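Local coordinates for uncharacterized protein (Bacteroides caccae, PDB 4R4K) that is of unknown function but adopts a cystatin-like fold of the NTF2 clan and, in the crystal, holds polyethylene glycol chains in pockets, at residues A[76-81]-A[96-101]; A[88-93]-A[107-112]; A[123-128]-A[139-144]. All blocks are in the same frame, centred on the assembly; numbering follows the deposited sequence. Where two conformers were deposited one is given.

Contact 1: A[76-81]-A[96-101]. With PEU (2,5,8,11,14,17,20,23,26,29,32,35,38,41,44,47,50,53,56,59,62,65,68,71,74,77,80-heptacosaoxadooctacontan-82-ol), chain I.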
loop_
_atom_site.group_PDB
_atom_site.type_symbol
_atom_site.label_atom_id
_atom_site.label_comp_id
_atom_site.label_asym_id
_atom_site.label_seq_id
_atom_site.Cartn_x
_atom_site.Cartn_y
_atom_site.Cartn_z
ATOM N N GLY A 76 -17.547 -8.852 -15.275
ATOM C CA GLY A 76 -18.626 -8.179 -14.540
ATOM C C GLY A 76 -18.141 -7.160 -13.520
ATOM O O GLY A 76 -18.868 -6.245 -13.135
ATOM N N GLY A 77 -16.907 -7.301 -13.077
ATOM C CA GLY A 77 -16.411 -6.394 -12.052
ATOM C C GLY A 77 -16.015 -5.038 -12.601
ATOM O O GLY A 77 -15.651 -4.927 -13.758
ATOM N N ILE A 78 -16.122 -4.012 -11.763
ATOM C CA ILE A 78 -15.537 -2.705 -12.046
ATOM C C ILE A 78 -14.564 -2.393 -10.931
ATOM O O ILE A 78 -14.957 -2.280 -9.764
ATOM C CB ILE A 78 -16.610 -1.604 -12.136
ATOM C CG1 ILE A 78 -17.619 -1.948 -13.235
ATOM C CG2 ILE A 78 -15.968 -0.253 -12.383
ATOM C CD1 ILE A 78 -18.765 -0.976 -13.371
ATOM N N TYR A 79 -13.295 -2.285 -11.283
ATOM C CA TYR A 79 -12.229 -2.031 -10.312
ATOM C C TYR A 79 -11.837 -0.540 -10.429
ATOM O O TYR A 79 -11.642 -0.012 -11.532
ATOM C CB TYR A 79 -11.057 -2.939 -10.598
ATOM C CG TYR A 79 -10.043 -2.996 -9.466
ATOM C CD1 TYR A 79 -10.236 -3.855 -8.384
ATOM C CD2 TYR A 79 -8.915 -2.182 -9.453
ATOM C CE1 TYR A 79 -9.343 -3.901 -7.314
ATOM C CE2 TYR A 79 -8.007 -2.244 -8.397
ATOM C CZ TYR A 79 -8.225 -3.108 -7.339
ATOM O OH TYR A 79 -7.330 -3.189 -6.291
ATOM N N VAL A 80 -11.805 0.170 -9.309
ATOM C CA VAL A 80 -11.588 1.602 -9.324
ATOM C C VAL A 80 -10.430 1.923 -8.390
ATOM O O VAL A 80 -10.402 1.427 -7.269
ATOM C CB VAL A 80 -12.858 2.363 -8.836
ATOM C CG1 VAL A 80 -12.618 3.863 -8.740
ATOM C CG2 VAL A 80 -14.046 2.073 -9.751
ATOM N N SER A 81 -9.514 2.745 -8.873
ATOM C CA SER A 81 -8.393 3.246 -8.091
ATOM C C SER A 81 -8.371 4.752 -8.226
ATOM O O SER A 81 -8.564 5.318 -9.315
ATOM C CB SER A 81 -7.072 2.635 -8.542
ATOM O OG SER A 81 -6.882 2.877 -9.949
ATOM N N GLY A 96 -10.095 -0.799 -5.272
ATOM C CA GLY A 96 -10.930 -1.951 -5.001
ATOM C C GLY A 96 -12.055 -2.080 -6.012
ATOM O O GLY A 96 -12.263 -1.167 -6.844
ATOM N N TYR A 97 -12.769 -3.199 -5.925
ATOM C CA TYR A 97 -13.960 -3.407 -6.759
ATOM C C TYR A 97 -15.114 -2.540 -6.267
ATOM O O TYR A 97 -15.338 -2.412 -5.064
ATOM C CB TYR A 97 -14.378 -4.884 -6.749
ATOM C CG TYR A 97 -13.518 -5.732 -7.635
ATOM C CD1 TYR A 97 -13.643 -5.660 -9.009
ATOM C CD2 TYR A 97 -12.522 -6.540 -7.098
ATOM C CE1 TYR A 97 -12.825 -6.408 -9.845
ATOM C CE2 TYR A 97 -11.697 -7.283 -7.921
ATOM C CZ TYR A 97 -11.856 -7.221 -9.288
ATOM O OH TYR A 97 -11.023 -7.935 -10.124
ATOM N N GLU A 98 -15.834 -1.920 -7.193
ATOM C CA GLU A 98 -17.056 -1.192 -6.846
ATOM C C GLU A 98 -17.995 -2.167 -6.157
ATOM O O GLU A 98 -18.192 -3.285 -6.631
ATOM C CB GLU A 98 -17.824 -0.687 -8.071
ATOM C CG GLU A 98 -17.426 0.644 -8.662
ATOM C CD GLU A 98 -18.394 1.069 -9.765
ATOM O OE1 GLU A 98 -19.351 0.323 -10.070
ATOM O OE2 GLU A 98 -18.216 2.142 -10.344
ATOM N N GLU A 99 -18.554 -1.733 -5.038
ATOM C CA GLU A 99 -19.549 -2.491 -4.260
ATOM C C GLU A 99 -18.910 -3.542 -3.331
ATOM O O GLU A 99 -19.630 -4.254 -2.624
ATOM C CB GLU A 99 -20.711 -3.111 -5.108
ATOM C CG GLU A 99 -21.348 -2.240 -6.260
ATOM C CD GLU A 99 -22.732 -2.742 -6.703
ATOM O OE1 GLU A 99 -23.109 -3.883 -6.334
ATOM O OE2 GLU A 99 -23.451 -1.994 -7.428
ATOM N N SER A 100 -17.575 -3.606 -3.300
ATOM C CA SER A 100 -16.831 -4.449 -2.366
ATOM C C SER A 100 -16.037 -3.527 -1.444
ATOM O O SER A 100 -15.871 -2.341 -1.741
ATOM C CB SER A 100 -15.874 -5.441 -3.081
ATOM O OG SER A 100 -16.577 -6.435 -3.806
ATOM N N GLU A 101 -15.510 -4.073 -0.356
ATOM C CA GLU A 101 -14.564 -3.351 0.472
ATOM C C GLU A 101 -13.290 -3.120 -0.352
ATOM O O GLU A 101 -12.926 -3.915 -1.214
ATOM C CB GLU A 101 -14.223 -4.161 1.733
ATOM C CG GLU A 101 -13.358 -3.432 2.731
ATOM C CD GLU A 101 -14.008 -2.157 3.245
ATOM O OE1 GLU A 101 -14.766 -2.195 4.231
ATOM O OE2 GLU A 101 -13.767 -1.112 2.635
HETATM O OCY PEU I . -6.966 -6.992 -8.758
HETATM C CCZ PEU I . -7.960 -6.986 -9.786
HETATM C CDA PEU I . -7.686 -5.897 -10.824
HETATM O ODB PEU I . -6.315 -5.511 -10.757
HETATM C CDC PEU I . -5.972 -4.383 -11.561
HETATM C CDD PEU I . -5.097 -3.442 -10.731
HETATM O ODE PEU I . -3.824 -3.262 -11.355
HETATM O O HOH W 1 -17.568 -4.486 -9.276
#
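Y79 points the edge of its ring at the face of Y97: the planes stand at 79°, and CD1 of Y79 sits over the centre of the Y97 ring, with the centroids 4.9 Å apart. This is a T-shaped pair, and it is formed by two residues that also face each other as a non-hydrogen-bonded antiparallel pair. Chi1 (-166°) sets CG of Y79 anti to the backbone N; CE1 of its ring comes to 3.4 Å from CA of G96. The glycine has no side chain, and its backbone N lies over one face of the Y79 ring, near the rim. Over the opposite face, above the centre, is CDA of a bound polyethylene glycol, which also comes close to Y97, CCZ lying 3.2 Å from Y97 OH. The phenol oxygen of Y79 bonds to D103, outside the two segments.

Away from the tyrosines, the E98 carboxylate lies beside I78, OE1 being 3.6 Å from CD1 of I78, while CG of E98 meets V80 CG2 at 3.8 Å. R70 forms a salt bridge with OE2 of E98.

The backbones are joined by V80 N to G96 O (2.8 Å), its reciprocal G96 N to V80 O, and E98 N to I78 O at 2.7 Å. One water links I78 N to E98 O. Y97 to S100 form a type II beta turn. The arrangement is the open end of an antiparallel beta hairpin, strands 78-87 and 90-97, whose paired tyrosines line a ligand pocket.

Contact 2: A[88-93]-A[107-112]; sequences PVHKVF and EFEQAA
H90 and E107 meet across an antiparallel beta hairpin, strands 90-97 and 104-110. In one of two deposited conformers of E107, NE2 of H90 donates to its OE2 at 2.6 Å, using the anti lone pair of the carboxylate, and the ring and carboxylate planes are nearly coplanar, 25° apart. Chi1 (-169°) sets CG of H90 anti to the backbone N. E109 runs beside H90, and its OE2 lies 3.5 Å above one face of the ring, toward the rim; two carboxylates so close would probably favour a protonated imidazole. An alanine at H90 would probably leave OE2 of E107 without this donor and the E109 carboxylate without the ring beside it.

The tight side is the face bearing K91 and F108. There the edge of the F108 ring meets CB of F93, CE2 lying 4.3 Å away, while F12, F15 and L16 of helix 12-21 and M66 pack on F108. K91 turns its amine away to N86 and the carbonyl of E87. The K91 and F108 backbones form a reciprocal pair, F108 N to K91 O at 2.8 Å and K91 N to F108 O at 3.0 Å.

Toward the hairpin's open end the contact becomes looser and more solvent-exposed. V89 and Q110 cross at about a right angle, CG1 of V89 lying 3.5 Å from OE1 of Q110, whose NE2 bonds to the carbonyl of S8. The carbonyl O of V89 accepts from Q110 N and takes a second bond from a water at 3.0 Å.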
loop_
_atom_site.group_PDB
_atom_site.type_symbol
_atom_site.label_atom_id
_atom_site.label_comp_id
_atom_site.label_asym_id
_atom_site.label_seq_id
_atom_site.Cartn_x
_atom_site.Cartn_y
_atom_site.Cartn_z
ATOM N N PRO A 88 -2.314 19.278 -0.457
ATOM C CA PRO A 88 -0.907 19.586 -0.695
ATOM C C PRO A 88 0.111 18.734 0.062
ATOM O O PRO A 88 1.158 18.448 -0.494
ATOM C CB PRO A 88 -0.802 21.064 -0.278
ATOM C CG PRO A 88 -2.144 21.616 -0.623
ATOM C CD PRO A 88 -3.119 20.510 -0.302
ATOM N N VAL A 89 -0.134 18.390 1.320
ATOM C CA VAL A 89 0.872 17.632 2.117
ATOM C C VAL A 89 0.357 16.287 2.609
ATOM O O VAL A 89 0.995 15.638 3.448
ATOM C CB VAL A 89 1.406 18.414 3.354
ATOM C CG1 VAL A 89 2.079 19.710 2.932
ATOM C CG2 VAL A 89 0.315 18.653 4.391
ATOM N N HIS A 90 -0.784 15.853 2.083
ATOM C CA HIS A 90 -1.469 14.658 2.597
ATOM C C HIS A 90 -2.334 14.082 1.489
ATOM O O HIS A 90 -3.254 14.745 0.982
ATOM C CB HIS A 90 -2.325 15.049 3.809
ATOM C CG HIS A 90 -2.877 13.896 4.585
ATOM N ND1 HIS A 90 -3.896 14.048 5.507
ATOM C CD2 HIS A 90 -2.582 12.570 4.566
ATOM C CE1 HIS A 90 -4.182 12.874 6.042
ATOM N NE2 HIS A 90 -3.402 11.960 5.485
ATOM N N LYS A 91 -2.023 12.847 1.092
ATOM C CA LYS A 91 -2.771 12.175 0.055
ATOM C C LYS A 91 -3.134 10.755 0.481
ATOM O O LYS A 91 -2.377 10.102 1.199
ATOM C CB LYS A 91 -1.994 12.189 -1.250
ATOM C CG LYS A 91 -1.688 13.617 -1.722
ATOM C CD LYS A 91 -1.149 13.656 -3.120
ATOM C CE LYS A 91 -0.489 14.988 -3.427
ATOM N NZ LYS A 91 -1.467 16.109 -3.468
ATOM N N VAL A 92 -4.286 10.271 0.028
ATOM C CA VAL A 92 -4.721 8.913 0.296
ATOM C C VAL A 92 -5.215 8.303 -1.022
ATOM O O VAL A 92 -6.010 8.902 -1.735
ATOM C CB VAL A 92 -5.854 8.817 1.330
ATOM C CG1 VAL A 92 -6.319 7.371 1.481
ATOM C CG2 VAL A 92 -5.417 9.390 2.659
ATOM N N PHE A 93 -4.636 7.154 -1.348
ATOM C CA PHE A 93 -4.952 6.402 -2.546
ATOM C C PHE A 93 -5.715 5.140 -2.118
ATOM O O PHE A 93 -5.314 4.453 -1.176
ATOM C CB PHE A 93 -3.672 6.031 -3.264
ATOM C CG PHE A 93 -3.878 5.289 -4.554
ATOM C CD1 PHE A 93 -4.168 5.974 -5.738
ATOM C CD2 PHE A 93 -3.750 3.903 -4.594
ATOM C CE1 PHE A 93 -4.326 5.278 -6.928
ATOM C CE2 PHE A 93 -3.893 3.218 -5.778
ATOM C CZ PHE A 93 -4.164 3.907 -6.947
ATOM N N GLU A 107 -1.543 5.816 2.465
ATOM C CA GLU A 107 -1.557 7.175 2.976
ATOM C C GLU A 107 -0.159 7.764 2.884
ATOM O O GLU A 107 0.806 7.179 3.410
ATOM C CB GLU A 107 -2.022 7.195 4.433
ATOM C CG GLU A 107 -2.121 8.598 5.013
ATOM C CD GLU A 107 -2.708 8.625 6.408
ATOM O OE1 GLU A 107 -2.636 7.607 7.113
ATOM O OE2 GLU A 107 -3.224 9.683 6.808
ATOM N N PHE A 108 -0.060 8.916 2.218
ATOM C CA PHE A 108 1.192 9.616 1.981
ATOM C C PHE A 108 1.160 10.955 2.703
ATOM O O PHE A 108 0.126 11.637 2.727
ATOM C CB PHE A 108 1.365 9.959 0.510
ATOM C CG PHE A 108 1.400 8.782 -0.401
ATOM C CD1 PHE A 108 2.603 8.142 -0.702
ATOM C CD2 PHE A 108 0.243 8.349 -0.989
ATOM C CE1 PHE A 108 2.612 7.080 -1.578
ATOM C CE2 PHE A 108 0.244 7.288 -1.856
ATOM C CZ PHE A 108 1.432 6.660 -2.164
ATOM N N GLU A 109 2.276 11.303 3.330
ATOM C CA GLU A 109 2.388 12.595 3.994
ATOM C C GLU A 109 3.730 13.209 3.643
ATOM O O GLU A 109 4.751 12.504 3.576
ATOM C CB GLU A 109 2.221 12.444 5.507
ATOM C CG GLU A 109 0.812 12.059 5.893
ATOM C CD GLU A 109 0.548 12.085 7.388
ATOM O OE1 GLU A 109 1.518 12.055 8.177
ATOM O OE2 GLU A 109 -0.644 12.120 7.763
ATOM N N GLN A 110 3.712 14.518 3.416
ATOM C CA GLN A 110 4.916 15.246 3.188
ATOM C C GLN A 110 5.389 15.716 4.555
ATOM O O GLN A 110 4.704 16.485 5.243
ATOM C CB GLN A 110 4.704 16.417 2.240
ATOM C CG GLN A 110 6.031 16.970 1.747
ATOM C CD GLN A 110 5.903 18.340 1.136
ATOM O OE1 GLN A 110 5.380 19.234 1.765
ATOM N NE2 GLN A 110 6.371 18.508 -0.069
ATOM N N ALA A 111 6.560 15.224 4.932
ATOM C CA ALA A 111 7.105 15.451 6.260
ATOM C C ALA A 111 7.725 16.853 6.391
ATOM O O ALA A 111 7.837 17.588 5.410
ATOM C CB ALA A 111 8.140 14.405 6.572
ATOM N N ALA A 112 8.104 17.218 7.616
ATOM C CA ALA A 112 8.683 18.540 7.884
ATOM C C ALA A 112 9.946 18.828 7.067
ATOM O O ALA A 112 10.185 19.974 6.707
ATOM C CB ALA A 112 8.963 18.726 9.376
HETATM O O HOH W 2 1.606 16.176 6.303
#

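Contact 3: A[123-128]-A[139-144]; sequences TGWYGY and IQQVKE. With PEU (2,5,8,11,14,17,20,23,26,29,32,35,38,41,44,47,50,53,56,59,62,65,68,71,74,77,80-heptacosaoxadooctacontan-82-ol), chain H.
A ligand pocket and the helix behind it share W125, which lies in the short 3-10 segment 124-125 just after strand 116-123. One face of its indole carries CCR of a bound polyethylene glycol, 3.6 Å above the plane and toward the rim. The opposite face meets V142 CG2 of helix 135-152, a CH-pi contact in which the methyl lies 3.9 Å from the centroid of the six-membered ring and 22° off the ring normal. The indole is thus sandwiched between ligand and helix. With CG1 of V142 anti to the backbone N (chi1 168°), CG2 is left anti to the carbonyl carbon; this methyl touches W125 while also meeting Y126 OH at 3.6 Å, so that one branch serves both aromatics.

Q141 approaches W125 from another direction: its OE1 is in the plane of the indole at the edge, 3.8 Å from CZ3, and the amide is turned 58° to the ring. The remaining approach is that of Y126, which reaches toward V142 tip to tip and crosses I139 at about a right angle. Here CG1 of I139 is 3.8 Å from CE1 of Y126. The phenol oxygen of Y126 is also hydrogen-bonded to the carbonyl of K57, which anchors this end of the ring. Between the two segments the contact is one of van der Waals and CH-pi packing.

The loop is shaped by an ST turn, in which OG1 of T123 accepts from W125 N at 3.2 Å; that same OG1 lies 3.4 Å from CCX of the ligand. T138 and E145 of helix 135-152 also touch W125, P59 packs on both W125 and V142, and I38 of strand 38-41 touches Y126, so the loop packs on the C-terminal helix and, through Y126, touches strand 38-41.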
loop_
_atom_site.group_PDB
_atom_site.type_symbol
_atom_site.label_atom_id
_atom_site.label_comp_id
_atom_site.label_asym_id
_atom_site.label_seq_id
_atom_site.Cartn_x
_atom_site.Cartn_y
_atom_site.Cartn_z
ATOM N N THR A 123 -3.557 -3.310 3.042
ATOM C CA THR A 123 -3.507 -4.140 1.844
ATOM C C THR A 123 -4.250 -5.448 2.014
ATOM O O THR A 123 -4.138 -6.110 3.048
ATOM C CB THR A 123 -2.064 -4.391 1.379
ATOM O OG1 THR A 123 -2.072 -5.328 0.292
ATOM C CG2 THR A 123 -1.201 -4.939 2.484
ATOM N N GLY A 124 -5.014 -5.816 0.989
ATOM C CA GLY A 124 -5.721 -7.091 0.975
ATOM C C GLY A 124 -4.808 -8.309 1.088
ATOM O O GLY A 124 -5.291 -9.391 1.313
ATOM N N TRP A 125 -3.499 -8.157 0.864
ATOM C CA TRP A 125 -2.556 -9.268 1.134
ATOM C C TRP A 125 -2.712 -9.773 2.574
ATOM O O TRP A 125 -2.554 -10.958 2.832
ATOM C CB TRP A 125 -1.111 -8.826 0.931
ATOM C CG TRP A 125 -0.570 -8.918 -0.444
ATOM C CD1 TRP A 125 -0.299 -7.881 -1.284
ATOM C CD2 TRP A 125 -0.143 -10.115 -1.126
ATOM N NE1 TRP A 125 0.237 -8.365 -2.445
ATOM C CE2 TRP A 125 0.342 -9.728 -2.371
ATOM C CE3 TRP A 125 -0.135 -11.473 -0.798
ATOM C CZ2 TRP A 125 0.836 -10.656 -3.303
ATOM C CZ3 TRP A 125 0.338 -12.402 -1.731
ATOM C CH2 TRP A 125 0.816 -11.981 -2.958
ATOM N N TYR A 126 -2.977 -8.841 3.486
ATOM C CA TYR A 126 -3.181 -9.123 4.875
ATOM C C TYR A 126 -4.593 -8.745 5.336
ATOM O O TYR A 126 -4.795 -8.162 6.402
ATOM C CB TYR A 126 -2.141 -8.405 5.710
ATOM C CG TYR A 126 -0.713 -8.631 5.255
ATOM C CD1 TYR A 126 -0.169 -9.890 5.234
ATOM C CD2 TYR A 126 0.078 -7.577 4.840
ATOM C CE1 TYR A 126 1.129 -10.085 4.815
ATOM C CE2 TYR A 126 1.381 -7.755 4.411
ATOM C CZ TYR A 126 1.901 -9.008 4.394
ATOM O OH TYR A 126 3.194 -9.195 4.002
ATOM N N GLY A 127 -5.583 -9.139 4.548
ATOM C CA GLY A 127 -6.980 -8.852 4.849
ATOM C C GLY A 127 -7.473 -9.503 6.119
ATOM O O GLY A 127 -6.879 -10.456 6.666
ATOM N N TYR A 128 -8.602 -9.004 6.595
ATOM C CA TYR A 128 -9.176 -9.547 7.801
ATOM C C TYR A 128 -9.627 -10.979 7.511
ATOM O O TYR A 128 -9.763 -11.746 8.425
ATOM C CB TYR A 128 -10.359 -8.733 8.289
ATOM C CG TYR A 128 -10.764 -9.115 9.692
ATOM C CD1 TYR A 128 -10.070 -8.609 10.791
ATOM C CD2 TYR A 128 -11.807 -9.991 9.921
ATOM C CE1 TYR A 128 -10.422 -8.947 12.081
ATOM C CE2 TYR A 128 -12.165 -10.339 11.206
ATOM C CZ TYR A 128 -11.470 -9.812 12.278
ATOM O OH TYR A 128 -11.824 -10.161 13.557
ATOM N N ILE A 139 3.463 -13.749 4.006
ATOM C CA ILE A 139 4.638 -12.890 4.052
ATOM C C ILE A 139 5.733 -13.392 3.084
ATOM O O ILE A 139 6.353 -12.613 2.388
ATOM C CB ILE A 139 5.149 -12.742 5.492
ATOM C CG1 ILE A 139 4.134 -11.947 6.327
ATOM C CG2 ILE A 139 6.504 -12.054 5.503
ATOM C CD1 ILE A 139 4.387 -11.989 7.825
ATOM N N GLN A 140 5.916 -14.708 3.023
ATOM C CA GLN A 140 6.870 -15.299 2.092
ATOM C C GLN A 140 6.433 -15.072 0.626
ATOM O O GLN A 140 7.277 -14.866 -0.230
ATOM C CB GLN A 140 7.062 -16.791 2.388
ATOM C CG GLN A 140 7.991 -17.528 1.420
ATOM C CD GLN A 140 9.418 -16.986 1.403
ATOM O OE1 GLN A 140 9.926 -16.522 2.419
ATOM N NE2 GLN A 140 10.059 -17.041 0.245
ATOM N N GLN A 141 5.132 -15.165 0.345
ATOM C CA GLN A 141 4.610 -14.881 -1.005
ATOM C C GLN A 141 4.905 -13.440 -1.403
ATOM O O GLN A 141 5.292 -13.163 -2.548
ATOM C CB GLN A 141 3.112 -15.169 -1.085
ATOM C CG GLN A 141 2.782 -16.649 -1.070
ATOM C CD GLN A 141 1.313 -16.942 -0.821
ATOM O OE1 GLN A 141 0.469 -16.042 -0.818
ATOM N NE2 GLN A 141 1.004 -18.217 -0.600
ATOM N N VAL A 142 4.713 -12.522 -0.466
ATOM C CA VAL A 142 5.038 -11.109 -0.688
ATOM C C VAL A 142 6.526 -10.922 -0.970
ATOM O O VAL A 142 6.918 -10.205 -1.894
ATOM C CB VAL A 142 4.578 -10.239 0.499
ATOM C CG1 VAL A 142 5.166 -8.829 0.396
ATOM C CG2 VAL A 142 3.058 -10.208 0.555
ATOM N N LYS A 143 7.371 -11.619 -0.227
ATOM C CA LYS A 143 8.801 -11.608 -0.509
ATOM C C LYS A 143 9.139 -12.034 -1.951
ATOM O O LYS A 143 10.010 -11.452 -2.611
ATOM C CB LYS A 143 9.531 -12.525 0.465
ATOM C CG LYS A 143 11.041 -12.508 0.272
ATOM C CD LYS A 143 11.761 -13.408 1.245
ATOM C CE LYS A 143 13.248 -13.373 0.993
ATOM N NZ LYS A 143 14.010 -13.930 2.140
ATOM N N GLU A 144 8.483 -13.088 -2.410
ATOM C CA GLU A 144 8.676 -13.600 -3.767
ATOM C C GLU A 144 8.179 -12.598 -4.822
ATOM O O GLU A 144 8.844 -12.353 -5.832
ATOM C CB GLU A 144 8.003 -14.965 -3.900
ATOM C CG GLU A 144 8.738 -16.029 -3.089
ATOM C CD GLU A 144 7.890 -17.239 -2.722
ATOM O OE1 GLU A 144 6.742 -17.372 -3.197
ATOM O OE2 GLU A 144 8.407 -18.094 -1.970
HETATM O OCP PEU H . -4.305 -12.043 -3.448
HETATM C CCQ PEU H . -3.157 -11.441 -2.854
HETATM C CCR PEU H . -3.444 -9.976 -2.547
HETATM O OCS PEU H . -3.825 -9.290 -3.742
HETATM C CCT PEU H . -5.086 -8.606 -3.640
HETATM C CCU PEU H . -4.957 -7.336 -2.805
HETATM O OCV PEU H . -3.899 -6.548 -3.346
HETATM C CCW PEU H . -3.872 -5.206 -2.873
HETATM C CCX PEU H . -2.461 -4.669 -3.049
HETATM O OCY PEU H . -2.024 -4.753 -4.410
HETATM C CCZ PEU H . -0.716 -4.202 -4.652
HETATM C CDA PEU H . 0.411 -5.065 -4.078
HETATM O ODB PEU H . 1.426 -5.319 -5.050
HETATM C CDC PEU H . 1.812 -6.692 -5.168
HETATM C CDD PEU H . 0.711 -7.458 -5.905
HETATM O ODE PEU H . 1.218 -8.677 -6.457
#

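In the fold
Contacts 1 and 2 belong to the same five-stranded antiparallel sheet and share strand 90-97, pairing it at opposite ends with strands 78-87 and 104-110. Their centres are about 24 Å apart, yet they touch where S81 CB packs on F93 CZ at 3.6 Å, and their segments alternate along the chain, as expected of successive hairpins. Contact 3 follows both in sequence, joining the loop after the last strand, 116-123, to helix 135-152. Its centre lies about 20 Å from that of contact 1 and about 24 Å from that of contact 2, across the chain's centre. Contacts 1 and 3 each contribute to a polyethylene glycol pocket, whereas contact 2 ties the sheet to helix 12-21.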